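Local coordinates for 2-oxoglutarate (2OG) and Fe(II)-dependent oxygenase superfamily protein (Arabidopsis thaliana, PDB 6KWA) that probably catalyses the 2-oxoglutarate- and iron-dependent oxidation of the auxin indole-3-acetic acid to the inactive 2-oxoindole-3-acetic acid, at residues Lys13-Lys18 / Ala127-Glu132; Glu43-Val48 / Asp181-Gly186; Thr97-Leu102 / Glu110-Tyr115; Glu159-Leu164 / Lys233-Arg238. All coordinates share one frame; numbering follows the deposited sequence.

Interaction 1: Lys13-Lys18 / Ala127-Glu132; sequences KILNQK and ARKLAE
The flat amide of N16 meets the carboxylate of E132 without stacking on it: the two planes are turned 49° apart, and the touching atoms are ND2 and OE1. The other end of the amide, OD1, rests against the methylenes at the root of K129, with CB and CG each 3.7 Å from it. This is a helix-helix contact in a double-stranded beta-helix oxygenase, joining the N-terminal helix 12-25 to the long helix 106-133; their short segments cross at nearly a right angle (-98°), with axes 8.7 Å apart. N16 sits at the crossing point, its CA 5.8 Å from the CA of K129. The firm bond of the contact, from N16 ND2 to E132 OE1, is 3.2 Å long and bent; it uses the anti side of the carboxylate oxygen, and OE1 lies somewhat out of the amide plane. The K129 chain runs across the N16 side chain, and a turn at its last torsion (chi4 -55°) brings NZ round to a water that also lies very close to N16 OD1. Putting a leucine at N16 would probably leave E132 OE1 without its amide donor and the K129 methylenes without the oxygen they lie against. L15 also points toward helix 106-133 and reaches strand 4-6 at I5, while K129 touches I19 further along helix 12-25. A second water donates to E132 O and takes a weak bond from N16 ND2, and L15 CD2 lies 4.0 Å from K129 CE.

Interaction 2: Glu43-Val48 / Asp181-Gly186; sequences EMKKTV and DENVGG
K45 reaches out from helix 38-51 at full stretch and sets its ammonium between two acidic side chains, crossing D181 at about a right angle and meeting E182 from the opposite direction. The salt bridge from K45 NZ to D181 OD1 is short, 2.6 Å, and the one to E182 OE1 measures 3.1 Å. In both cases the ammonium stands above the carboxylate plane. E182 folds back to get there: its CG lies between the backbone N and the carbonyl carbon (chi1 64°), and a further bend at chi2 brings OE1 to 3.2 Å from D181 OD1. The repulsion expected between these two acceptors is probably offset by the lysine they share. An alanine in place of K45 would probably leave these carboxylates without their common counter-charge and remove the charged tie between this loop and the helix. On the face of D181 OD1 opposite the lysine comes the backbone N of N183, 3.3 Å away, while D181 OD2 accepts from the backbone N of Y239. D181 thereby links the helix, its own loop and strand 237-245, next to R238 of the 2-oxoglutarate site. K45, D181 and E182 form a salt-bridge network, and D181 OD1 with N183 N makes an Asx turn.

Interaction 3: Thr97-Leu102 / Glu110-Tyr115; sequences TFCDQL and EIMVKY
M112 fills the tight part of this contact, laying its thioether against the side chains of F98 and C99. Its sulfur, SD, lies 4.0 Å from F98 CE2, and the terminal methyl, CE, is 3.9 Å from C99 SG. The chain gets there by bending at both outer torsions: chi2, at 100°, is well off a staggered value and chi3 is 45°, so that CE curls back to the cysteine while SD stays beside the ring. C99 SG also comes within 4.1 Å of M112 CB. The sulfur stands oblique to the phenyl, 5.2 Å from its centroid, in a Met-aromatic contact that joins helix 92-101 to the next helix in sequence, 106-133. One face of the ring is taken by L102 CD2 of its own segment. The buried side continues inward, where M112 also packs on M44 and L51 of helix 38-51 and on F149 of strand 147-155, and F98 on L86 of strand 81-87. Toward solvent the helices mesh less closely. V113 stays 5.7 Å from the 97-102 segment at its nearest side-chain atom, and E110 directs its CB away from it. D100, also exposed, pairs instead with R109, just ahead of the second segment.

Interaction 4: Glu159-Leu164 / Lys233-Arg238; sequences ETVGKL and KEATMR
The backbone bond from K163 N to T160 O, 3.0 Å, closes the type II beta turn that presents V161 to the chain at K233-A235. The turn belongs to the loop between strands 147-155 and 164-169 of the double-stranded beta-helix, and K233-A235 lies in the approach to strand 237-245. The third position of the turn is G162, with phi at 95°, where a CB would run into the carbonyl oxygen of V161. The contact itself is carried by the two methyls of V161 lying against backbone. With CG1 anti to the valine N (chi1 -179°), that branch comes to 3.6 Å from K233 O, while CG2 sits by the following peptide, 3.8 Å from E234 C. K233 and E234 both send their CB atoms away from the turn, baring the main chain to the valine. Backbone bonds of G162 and K163 to C232 fasten the turn just ahead of this stretch. Beyond it, backbone bonds join T236 to F156 and R238 to Y154, leading the chain into the strand that carries R238, a 2-oxoglutarate-binding residue whose guanidinium also forms a salt bridge with D180. V161 CG2 lies 3.3 Å from A235 N and 4.0 Å from A235 CB.

In the fold
Interactions 2 and 3 adjoin, their centres about 17 Å apart, because helix 38-51 packs on helix 106-133: M44, one residue before K45, lays its CE 3.5 Å from M112 SD and its CB 3.5 Å from Y115 CD1. Interaction 2 also touches interaction 4, where K233 NZ makes a weak hydrogen bond to V184 O and V184 CG1 meets T236 CG2. Both lead to the 2-oxoglutarate site through their segments, since D181 lies about 4 Å from R238 (nearest side-chain atoms), although no 2-oxoglutarate is bound here and magnesium occupies the H169-D171-H228 site. Interaction 1 shares helix 106-133 with interaction 3 but lies far from the pocket, its centre about 37 Å from that of interaction 4.

Interaction 1: Lys13-Lys18 / Ala127-Glu132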
loop_
_atom_site.group_PDB
_atom_site.type_symbol
_atom_site.label_atom_id
_atom_site.label_comp_id
_atom_site.label_asym_id
_atom_site.label_seq_id
_atom_site.Cartn_x
_atom_site.Cartn_y
_atom_site.Cartn_z
ATOM N N LYS A 13 -7.991 -23.080 3.002
ATOM C CA LYS A 13 -9.336 -22.688 2.689
ATOM C C LYS A 13 -9.864 -21.773 3.796
ATOM O O LYS A 13 -10.656 -20.875 3.520
ATOM C CB LYS A 13 -10.240 -23.914 2.541
ATOM C CG LYS A 13 -11.728 -23.557 2.610
ATOM C CD LYS A 13 -12.632 -24.747 2.973
ATOM C CE LYS A 13 -12.153 -26.063 2.357
ATOM N NZ LYS A 13 -12.499 -26.211 0.902
ATOM N N ILE A 14 -9.317 -21.904 5.003
ATOM C CA ILE A 14 -9.667 -21.014 6.120
ATOM C C ILE A 14 -9.005 -19.654 5.964
ATOM O O ILE A 14 -9.632 -18.592 6.159
ATOM C CB ILE A 14 -9.239 -21.618 7.462
ATOM C CG1 ILE A 14 -10.116 -22.827 7.796
ATOM C CG2 ILE A 14 -9.318 -20.585 8.568
ATOM C CD1 ILE A 14 -9.695 -23.546 9.070
ATOM N N LEU A 15 -7.732 -19.703 5.587
ATOM C CA LEU A 15 -6.947 -18.502 5.324
ATOM C C LEU A 15 -7.552 -17.658 4.206
ATOM O O LEU A 15 -7.794 -16.465 4.377
ATOM C CB LEU A 15 -5.504 -18.891 4.967
ATOM C CG LEU A 15 -4.603 -17.710 4.643
ATOM C CD1 LEU A 15 -4.719 -16.736 5.768
ATOM C CD2 LEU A 15 -3.151 -18.195 4.481
ATOM N N ASN A 16 -7.763 -18.270 3.050
ATOM C CA ASN A 16 -8.369 -17.571 1.914
ATOM C C ASN A 16 -9.740 -17.002 2.228
ATOM O O ASN A 16 -10.090 -15.921 1.771
ATOM C CB ASN A 16 -8.447 -18.516 0.725
ATOM C CG ASN A 16 -7.080 -18.870 0.204
ATOM O OD1 ASN A 16 -6.077 -18.337 0.693
ATOM N ND2 ASN A 16 -7.012 -19.832 -0.714
ATOM N N GLN A 17 -10.534 -17.735 2.998
ATOM C CA GLN A 17 -11.852 -17.237 3.337
ATOM C C GLN A 17 -11.750 -16.036 4.268
ATOM O O GLN A 17 -12.505 -15.067 4.131
ATOM C CB GLN A 17 -12.694 -18.326 3.968
ATOM C CG GLN A 17 -13.816 -17.767 4.787
ATOM C CD GLN A 17 -14.922 -18.752 4.933
ATOM O OE1 GLN A 17 -15.409 -19.297 3.937
ATOM N NE2 GLN A 17 -15.333 -19.006 6.175
ATOM N N LYS A 18 -10.837 -16.103 5.232
ATOM C CA LYS A 18 -10.629 -14.954 6.110
ATOM C C LYS A 18 -10.165 -13.751 5.299
ATOM O O LYS A 18 -10.588 -12.641 5.566
ATOM C CB LYS A 18 -9.614 -15.276 7.222
ATOM C CG LYS A 18 -10.246 -15.934 8.448
ATOM C CD LYS A 18 -9.172 -16.487 9.384
ATOM C CE LYS A 18 -9.777 -17.096 10.638
ATOM N NZ LYS A 18 -8.693 -17.568 11.572
ATOM N N ALA A 127 -2.724 -11.342 -3.748
ATOM C CA ALA A 127 -3.599 -11.260 -4.912
ATOM C C ALA A 127 -4.057 -12.663 -5.353
ATOM O O ALA A 127 -5.237 -12.883 -5.605
ATOM C CB ALA A 127 -2.891 -10.563 -6.045
ATOM N N ARG A 128 -3.128 -13.603 -5.430
ATOM C CA ARG A 128 -3.481 -14.969 -5.827
ATOM C C ARG A 128 -4.451 -15.536 -4.811
ATOM O O ARG A 128 -5.433 -16.191 -5.169
ATOM C CB ARG A 128 -2.256 -15.873 -5.963
ATOM C CG ARG A 128 -2.622 -17.290 -6.491
ATOM C CD ARG A 128 -1.390 -18.125 -6.667
ATOM N NE ARG A 128 -0.446 -17.453 -7.562
ATOM C CZ ARG A 128 -0.211 -17.802 -8.825
ATOM N NH1 ARG A 128 -0.800 -18.870 -9.346
ATOM N NH2 ARG A 128 0.654 -17.103 -9.560
ATOM N N LYS A 129 -4.204 -15.270 -3.532
ATOM C CA LYS A 129 -5.097 -15.807 -2.513
ATOM C C LYS A 129 -6.533 -15.274 -2.666
ATOM O O LYS A 129 -7.492 -15.992 -2.393
ATOM C CB LYS A 129 -4.577 -15.503 -1.117
ATOM C CG LYS A 129 -3.343 -16.296 -0.718
ATOM C CD LYS A 129 -3.017 -16.051 0.745
ATOM C CE LYS A 129 -1.624 -16.583 1.118
ATOM N NZ LYS A 129 -1.499 -17.995 0.784
ATOM N N LEU A 130 -6.689 -14.015 -3.057
ATOM C CA LEU A 130 -8.027 -13.466 -3.323
ATOM C C LEU A 130 -8.700 -14.215 -4.477
ATOM O O LEU A 130 -9.884 -14.501 -4.430
ATOM C CB LEU A 130 -7.947 -11.990 -3.642
ATOM C CG LEU A 130 -7.903 -11.076 -2.423
ATOM C CD1 LEU A 130 -7.442 -9.728 -2.912
ATOM C CD2 LEU A 130 -9.292 -10.964 -1.796
ATOM N N ALA A 131 -7.965 -14.485 -5.545
ATOM C CA ALA A 131 -8.558 -15.265 -6.636
ATOM C C ALA A 131 -8.928 -16.663 -6.127
ATOM O O ALA A 131 -9.986 -17.208 -6.440
ATOM C CB ALA A 131 -7.614 -15.360 -7.801
ATOM N N GLU A 132 -8.066 -17.241 -5.307
ATOM C CA GLU A 132 -8.362 -18.569 -4.790
ATOM C C GLU A 132 -9.603 -18.594 -3.889
ATOM O O GLU A 132 -10.358 -19.569 -3.870
ATOM C CB GLU A 132 -7.146 -19.116 -4.036
ATOM C CG GLU A 132 -5.932 -19.417 -4.964
ATOM C CD GLU A 132 -4.707 -19.893 -4.188
ATOM O OE1 GLU A 132 -4.709 -19.848 -2.928
ATOM O OE2 GLU A 132 -3.741 -20.343 -4.836
HETATM O O HOH W 1 -10.100 -21.156 -1.034
HETATM O O HOH W 2 -3.836 -19.352 1.317
#

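Interaction 2: Glu43-Val48 / Asp181-Gly186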
loop_
_atom_site.group_PDB
_atom_site.type_symbol
_atom_site.label_atom_id
_atom_site.label_comp_id
_atom_site.label_asym_id
_atom_site.label_seq_id
_atom_site.Cartn_x
_atom_site.Cartn_y
_atom_site.Cartn_z
ATOM N N GLU A 43 15.565 -1.830 8.224
ATOM C CA GLU A 43 16.613 -1.230 7.405
ATOM C C GLU A 43 15.989 -0.350 6.323
ATOM O O GLU A 43 16.576 0.669 5.895
ATOM C CB GLU A 43 17.516 -2.317 6.780
ATOM C CG GLU A 43 18.545 -2.798 7.799
ATOM C CD GLU A 43 19.140 -4.142 7.482
ATOM O OE1 GLU A 43 18.889 -4.686 6.383
ATOM O OE2 GLU A 43 19.821 -4.687 8.372
ATOM N N MET A 44 14.824 -0.761 5.835
ATOM C CA MET A 44 14.143 0.048 4.838
ATOM C C MET A 44 13.694 1.365 5.458
ATOM O O MET A 44 13.877 2.426 4.860
ATOM C CB MET A 44 12.959 -0.701 4.218
ATOM C CG MET A 44 12.278 0.081 3.092
ATOM S SD MET A 44 13.280 0.243 1.612
ATOM C CE MET A 44 13.190 1.995 1.296
ATOM N N LYS A 45 13.156 1.317 6.669
ATOM C CA LYS A 45 12.691 2.548 7.295
ATOM C C LYS A 45 13.857 3.525 7.590
ATOM O O LYS A 45 13.699 4.745 7.457
ATOM C CB LYS A 45 11.923 2.246 8.577
ATOM C CG LYS A 45 11.277 3.478 9.161
ATOM C CD LYS A 45 10.705 3.236 10.543
ATOM C CE LYS A 45 10.151 4.523 11.134
ATOM N NZ LYS A 45 9.864 4.360 12.592
ATOM N N LYS A 46 15.021 3.002 7.968
ATOM C CA LYS A 46 16.169 3.862 8.216
ATOM C C LYS A 46 16.627 4.492 6.900
ATOM O O LYS A 46 16.965 5.674 6.851
ATOM C CB LYS A 46 17.327 3.069 8.825
ATOM C CG LYS A 46 17.089 2.461 10.203
ATOM C CD LYS A 46 18.392 1.769 10.660
ATOM C CE LYS A 46 18.308 1.231 12.078
ATOM N NZ LYS A 46 17.445 0.007 12.067
ATOM N N THR A 47 16.649 3.690 5.837
ATOM C CA THR A 47 17.021 4.193 4.509
ATOM C C THR A 47 16.074 5.342 4.132
ATOM O O THR A 47 16.511 6.346 3.596
ATOM C CB THR A 47 16.968 3.083 3.448
ATOM O OG1 THR A 47 17.901 2.063 3.790
ATOM C CG2 THR A 47 17.301 3.589 2.045
ATOM N N VAL A 48 14.782 5.169 4.427
ATOM C CA VAL A 48 13.754 6.154 4.108
ATOM C C VAL A 48 13.968 7.485 4.827
ATOM O O VAL A 48 13.856 8.557 4.232
ATOM C CB VAL A 48 12.341 5.642 4.476
ATOM C CG1 VAL A 48 11.347 6.812 4.551
ATOM C CG2 VAL A 48 11.865 4.568 3.468
ATOM N N ASP A 181 4.398 3.716 10.467
ATOM C CA ASP A 181 5.396 4.063 11.482
ATOM C C ASP A 181 4.970 3.542 12.866
ATOM O O ASP A 181 4.013 4.067 13.450
ATOM C CB ASP A 181 5.610 5.579 11.524
ATOM C CG ASP A 181 6.882 5.975 12.266
ATOM O OD1 ASP A 181 7.432 5.141 13.028
ATOM O OD2 ASP A 181 7.367 7.108 12.030
ATOM N N GLU A 182 5.667 2.528 13.389
ATOM C CA GLU A 182 5.285 1.889 14.667
ATOM C C GLU A 182 5.197 2.878 15.831
ATOM O O GLU A 182 4.487 2.641 16.808
ATOM C CB GLU A 182 6.253 0.751 15.036
ATOM C CG GLU A 182 7.706 1.158 15.316
ATOM C CD GLU A 182 8.505 1.447 14.051
ATOM O OE1 GLU A 182 7.925 2.001 13.088
ATOM O OE2 GLU A 182 9.709 1.087 14.007
ATOM N N ASN A 183 5.914 3.991 15.712
ATOM C CA ASN A 183 6.021 4.958 16.795
ATOM C C ASN A 183 4.961 6.059 16.783
ATOM O O ASN A 183 4.859 6.829 17.740
ATOM C CB ASN A 183 7.412 5.599 16.765
ATOM C CG ASN A 183 8.522 4.578 16.941
ATOM O OD1 ASN A 183 8.441 3.717 17.818
ATOM N ND2 ASN A 183 9.549 4.647 16.090
ATOM N N VAL A 184 4.154 6.131 15.726
ATOM C CA VAL A 184 3.194 7.230 15.609
ATOM C C VAL A 184 1.774 6.763 15.280
ATOM O O VAL A 184 0.883 6.823 16.130
ATOM C CB VAL A 184 3.630 8.241 14.520
ATOM C CG1 VAL A 184 2.813 9.505 14.625
ATOM C CG2 VAL A 184 5.123 8.562 14.629
ATOM N N GLY A 185 1.565 6.297 14.051
ATOM C CA GLY A 185 0.258 5.794 13.642
ATOM C C GLY A 185 -0.838 6.852 13.602
ATOM O O GLY A 185 -0.567 8.052 13.650
ATOM N N GLY A 186 -2.087 6.411 13.505
ATOM C CA GLY A 186 -3.203 7.334 13.442
ATOM C C GLY A 186 -4.035 7.158 12.191
ATOM O O GLY A 186 -5.043 7.853 12.004
#

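Interaction 3: Thr97-Leu102 / Glu110-Tyr115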
loop_
_atom_site.group_PDB
_atom_site.type_symbol
_atom_site.label_atom_id
_atom_site.label_comp_id
_atom_site.label_asym_id
_atom_site.label_seq_id
_atom_site.Cartn_x
_atom_site.Cartn_y
_atom_site.Cartn_z
ATOM N N THR A 97 17.317 2.816 -11.046
ATOM C CA THR A 97 17.179 4.172 -11.529
ATOM C C THR A 97 16.859 5.130 -10.394
ATOM O O THR A 97 17.452 6.205 -10.287
ATOM C CB THR A 97 16.090 4.238 -12.575
ATOM O OG1 THR A 97 16.492 3.428 -13.685
ATOM C CG2 THR A 97 15.824 5.692 -13.014
ATOM N N PHE A 98 15.907 4.721 -9.559
ATOM C CA PHE A 98 15.529 5.449 -8.373
ATOM C C PHE A 98 16.747 5.623 -7.447
ATOM O O PHE A 98 17.003 6.706 -6.935
ATOM C CB PHE A 98 14.394 4.708 -7.676
ATOM C CG PHE A 98 13.933 5.339 -6.403
ATOM C CD1 PHE A 98 13.005 6.371 -6.423
ATOM C CD2 PHE A 98 14.394 4.882 -5.177
ATOM C CE1 PHE A 98 12.568 6.956 -5.239
ATOM C CE2 PHE A 98 13.956 5.464 -3.993
ATOM C CZ PHE A 98 13.041 6.497 -4.029
ATOM N N CYS A 99 17.506 4.557 -7.245
ATOM C CA CYS A 99 18.688 4.631 -6.393
ATOM C C CYS A 99 19.780 5.547 -6.987
ATOM O O CYS A 99 20.461 6.272 -6.253
ATOM C CB CYS A 99 19.227 3.234 -6.125
ATOM S SG CYS A 99 18.163 2.296 -5.007
ATOM N N ASP A 100 19.924 5.521 -8.307
ATOM C CA ASP A 100 20.813 6.456 -8.990
ATOM C C ASP A 100 20.394 7.884 -8.679
ATOM O O ASP A 100 21.223 8.670 -8.214
ATOM C CB ASP A 100 20.823 6.208 -10.501
ATOM C CG ASP A 100 21.365 4.822 -10.863
ATOM O OD1 ASP A 100 21.984 4.175 -9.982
ATOM O OD2 ASP A 100 21.194 4.387 -12.025
ATOM N N GLN A 101 19.107 8.196 -8.904
ATOM C CA GLN A 101 18.537 9.535 -8.693
ATOM C C GLN A 101 18.754 10.070 -7.270
ATOM O O GLN A 101 19.004 11.259 -7.079
ATOM C CB GLN A 101 17.021 9.559 -9.017
ATOM C CG GLN A 101 16.656 9.396 -10.508
ATOM C CD GLN A 101 15.150 9.261 -10.771
ATOM O OE1 GLN A 101 14.356 9.030 -9.862
ATOM N NE2 GLN A 101 14.760 9.391 -12.025
ATOM N N LEU A 102 18.628 9.204 -6.269
ATOM C CA LEU A 102 18.679 9.658 -4.879
ATOM C C LEU A 102 20.051 9.480 -4.253
ATOM O O LEU A 102 20.226 9.721 -3.041
ATOM C CB LEU A 102 17.645 8.914 -4.045
ATOM C CG LEU A 102 16.243 9.494 -3.973
ATOM C CD1 LEU A 102 16.238 10.903 -3.414
ATOM C CD2 LEU A 102 15.619 9.452 -5.337
ATOM N N GLU A 110 21.011 -1.992 -1.969
ATOM C CA GLU A 110 20.738 -3.410 -1.809
ATOM C C GLU A 110 19.511 -3.656 -0.917
ATOM O O GLU A 110 18.738 -4.601 -1.145
ATOM C CB GLU A 110 21.960 -4.103 -1.220
ATOM C CG GLU A 110 22.861 -4.725 -2.275
ATOM C CD GLU A 110 23.866 -5.698 -1.674
ATOM O OE1 GLU A 110 23.962 -5.749 -0.427
ATOM O OE2 GLU A 110 24.558 -6.408 -2.444
ATOM N N ILE A 111 19.335 -2.793 0.079
ATOM C CA ILE A 111 18.165 -2.831 0.946
ATOM C C ILE A 111 16.882 -2.632 0.138
ATOM O O ILE A 111 15.893 -3.344 0.313
ATOM C CB ILE A 111 18.274 -1.781 2.050
ATOM C CG1 ILE A 111 19.422 -2.174 2.992
ATOM C CG2 ILE A 111 16.938 -1.638 2.801
ATOM C CD1 ILE A 111 19.803 -1.095 3.979
ATOM N N MET A 112 16.930 -1.667 -0.764
ATOM C CA MET A 112 15.806 -1.308 -1.590
ATOM C C MET A 112 15.443 -2.456 -2.535
ATOM O O MET A 112 14.272 -2.784 -2.736
ATOM C CB MET A 112 16.150 -0.055 -2.393
ATOM C CG MET A 112 14.973 0.716 -2.894
ATOM S SD MET A 112 14.677 2.121 -1.830
ATOM C CE MET A 112 16.341 2.752 -1.642
ATOM N N VAL A 113 16.462 -3.055 -3.115
ATOM C CA VAL A 113 16.281 -4.121 -4.085
ATOM C C VAL A 113 15.643 -5.340 -3.427
ATOM O O VAL A 113 14.742 -5.966 -3.995
ATOM C CB VAL A 113 17.642 -4.480 -4.750
ATOM C CG1 VAL A 113 17.599 -5.848 -5.476
ATOM C CG2 VAL A 113 18.040 -3.370 -5.694
ATOM N N LYS A 114 16.092 -5.645 -2.212
ATOM C CA LYS A 114 15.594 -6.796 -1.482
ATOM C C LYS A 114 14.201 -6.508 -0.855
ATOM O O LYS A 114 13.375 -7.417 -0.725
ATOM C CB LYS A 114 16.618 -7.223 -0.428
ATOM C CG LYS A 114 17.902 -7.823 -1.032
ATOM C CD LYS A 114 17.617 -8.632 -2.328
ATOM C CE LYS A 114 18.883 -8.829 -3.212
ATOM N NZ LYS A 114 18.745 -9.863 -4.288
ATOM N N TYR A 115 13.966 -5.271 -0.417
ATOM C CA TYR A 115 12.644 -4.859 0.054
ATOM C C TYR A 115 11.604 -4.920 -1.066
ATOM O O TYR A 115 10.509 -5.448 -0.883
ATOM C CB TYR A 115 12.681 -3.445 0.606
ATOM C CG TYR A 115 11.417 -3.047 1.322
ATOM C CD1 TYR A 115 11.269 -3.295 2.679
ATOM C CD2 TYR A 115 10.368 -2.425 0.647
ATOM C CE1 TYR A 115 10.108 -2.908 3.354
ATOM C CE2 TYR A 115 9.217 -2.053 1.306
ATOM C CZ TYR A 115 9.094 -2.293 2.652
ATOM O OH TYR A 115 7.951 -1.920 3.302
#

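Interaction 4: Glu159-Leu164 / Lys233-Arg238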
loop_
_atom_site.group_PDB
_atom_site.type_symbol
_atom_site.label_atom_id
_atom_site.label_comp_id
_atom_site.label_asym_id
_atom_site.label_seq_id
_atom_site.Cartn_x
_atom_site.Cartn_y
_atom_site.Cartn_z
ATOM N N GLU A 159 0.064 22.861 15.857
ATOM C CA GLU A 159 -1.236 23.359 15.440
ATOM C C GLU A 159 -2.059 22.267 14.757
ATOM O O GLU A 159 -3.289 22.358 14.694
ATOM C CB GLU A 159 -1.076 24.560 14.497
ATOM C CG GLU A 159 -2.409 25.193 14.037
ATOM C CD GLU A 159 -3.219 25.832 15.174
ATOM O OE1 GLU A 159 -2.669 26.028 16.279
ATOM O OE2 GLU A 159 -4.416 26.134 14.962
ATOM N N THR A 160 -1.387 21.232 14.259
ATOM C CA THR A 160 -2.072 20.167 13.528
ATOM C C THR A 160 -2.731 19.157 14.465
ATOM O O THR A 160 -3.663 18.452 14.072
ATOM C CB THR A 160 -1.096 19.398 12.596
ATOM O OG1 THR A 160 -0.263 20.330 11.895
ATOM C CG2 THR A 160 -1.864 18.547 11.587
ATOM N N VAL A 161 -2.245 19.098 15.705
ATOM C CA VAL A 161 -2.736 18.114 16.668
ATOM C C VAL A 161 -4.239 18.223 16.851
ATOM O O VAL A 161 -4.770 19.302 17.101
ATOM C CB VAL A 161 -2.034 18.242 18.036
ATOM C CG1 VAL A 161 -2.549 17.181 18.994
ATOM C CG2 VAL A 161 -0.528 18.098 17.865
ATOM N N GLY A 162 -4.915 17.087 16.710
ATOM C CA GLY A 162 -6.358 17.022 16.858
ATOM C C GLY A 162 -7.116 17.135 15.546
ATOM O O GLY A 162 -8.338 17.003 15.528
ATOM N N LYS A 163 -6.395 17.373 14.452
ATOM C CA LYS A 163 -6.980 17.357 13.107
ATOM C C LYS A 163 -6.279 16.353 12.187
ATOM O O LYS A 163 -5.395 15.616 12.618
ATOM C CB LYS A 163 -6.951 18.761 12.491
ATOM C CG LYS A 163 -8.306 19.190 11.913
ATOM C CD LYS A 163 -9.239 19.692 13.014
ATOM C CE LYS A 163 -10.633 20.065 12.494
ATOM N NZ LYS A 163 -11.413 18.892 11.994
ATOM N N LEU A 164 -6.696 16.310 10.925
ATOM C CA LEU A 164 -6.243 15.277 9.992
ATOM C C LEU A 164 -4.949 15.712 9.302
ATOM O O LEU A 164 -4.696 16.909 9.170
ATOM C CB LEU A 164 -7.315 14.975 8.934
ATOM C CG LEU A 164 -8.746 14.474 9.192
ATOM C CD1 LEU A 164 -9.375 14.894 10.524
ATOM C CD2 LEU A 164 -9.629 14.899 8.014
ATOM N N LYS A 233 -2.145 12.877 15.829
ATOM C CA LYS A 233 -2.414 12.593 17.238
ATOM C C LYS A 233 -1.394 13.344 18.091
ATOM O O LYS A 233 -1.649 13.661 19.255
ATOM C CB LYS A 233 -2.346 11.086 17.553
ATOM C CG LYS A 233 -3.529 10.235 17.049
ATOM C CD LYS A 233 -3.412 8.749 17.464
ATOM C CE LYS A 233 -2.371 7.981 16.647
ATOM N NZ LYS A 233 -2.468 6.488 16.805
ATOM N N GLU A 234 -0.242 13.639 17.499
ATOM C CA GLU A 234 0.815 14.376 18.185
ATOM C C GLU A 234 1.718 15.084 17.178
ATOM O O GLU A 234 1.988 14.546 16.104
ATOM C CB GLU A 234 1.624 13.446 19.083
ATOM C CG GLU A 234 2.187 12.241 18.370
ATOM C CD GLU A 234 2.968 11.364 19.307
ATOM O OE1 GLU A 234 2.900 11.626 20.528
ATOM O OE2 GLU A 234 3.655 10.433 18.830
ATOM N N ALA A 235 2.167 16.291 17.522
ATOM C CA ALA A 235 3.121 17.024 16.688
ATOM C C ALA A 235 4.429 16.249 16.605
ATOM O O ALA A 235 5.245 16.256 17.528
ATOM C CB ALA A 235 3.357 18.423 17.228
ATOM N N THR A 236 4.594 15.537 15.498
ATOM C CA THR A 236 5.730 14.648 15.343
ATOM C C THR A 236 6.094 14.377 13.867
ATOM O O THR A 236 5.416 14.856 12.939
ATOM C CB THR A 236 5.451 13.327 16.081
ATOM O OG1 THR A 236 6.660 12.567 16.188
ATOM C CG2 THR A 236 4.414 12.518 15.329
ATOM N N MET A 237 7.168 13.612 13.665
ATOM C CA MET A 237 7.577 13.161 12.341
ATOM C C MET A 237 7.134 11.724 12.182
ATOM O O MET A 237 7.231 10.933 13.112
ATOM C CB MET A 237 9.087 13.268 12.142
ATOM C CG MET A 237 9.602 14.682 12.013
ATOM S SD MET A 237 9.264 15.388 10.393
ATOM C CE MET A 237 10.243 16.889 10.492
ATOM N N ARG A 238 6.607 11.396 11.014
ATOM C CA ARG A 238 6.054 10.072 10.787
ATOM C C ARG A 238 6.517 9.598 9.398
ATOM O O ARG A 238 6.535 10.381 8.445
ATOM C CB ARG A 238 4.530 10.141 10.943
ATOM C CG ARG A 238 3.735 8.900 10.637
ATOM C CD ARG A 238 2.261 9.167 10.973
ATOM N NE ARG A 238 1.428 7.996 10.710
ATOM C CZ ARG A 238 1.014 7.642 9.499
ATOM N NH1 ARG A 238 1.373 8.362 8.450
ATOM N NH2 ARG A 238 0.262 6.561 9.325
#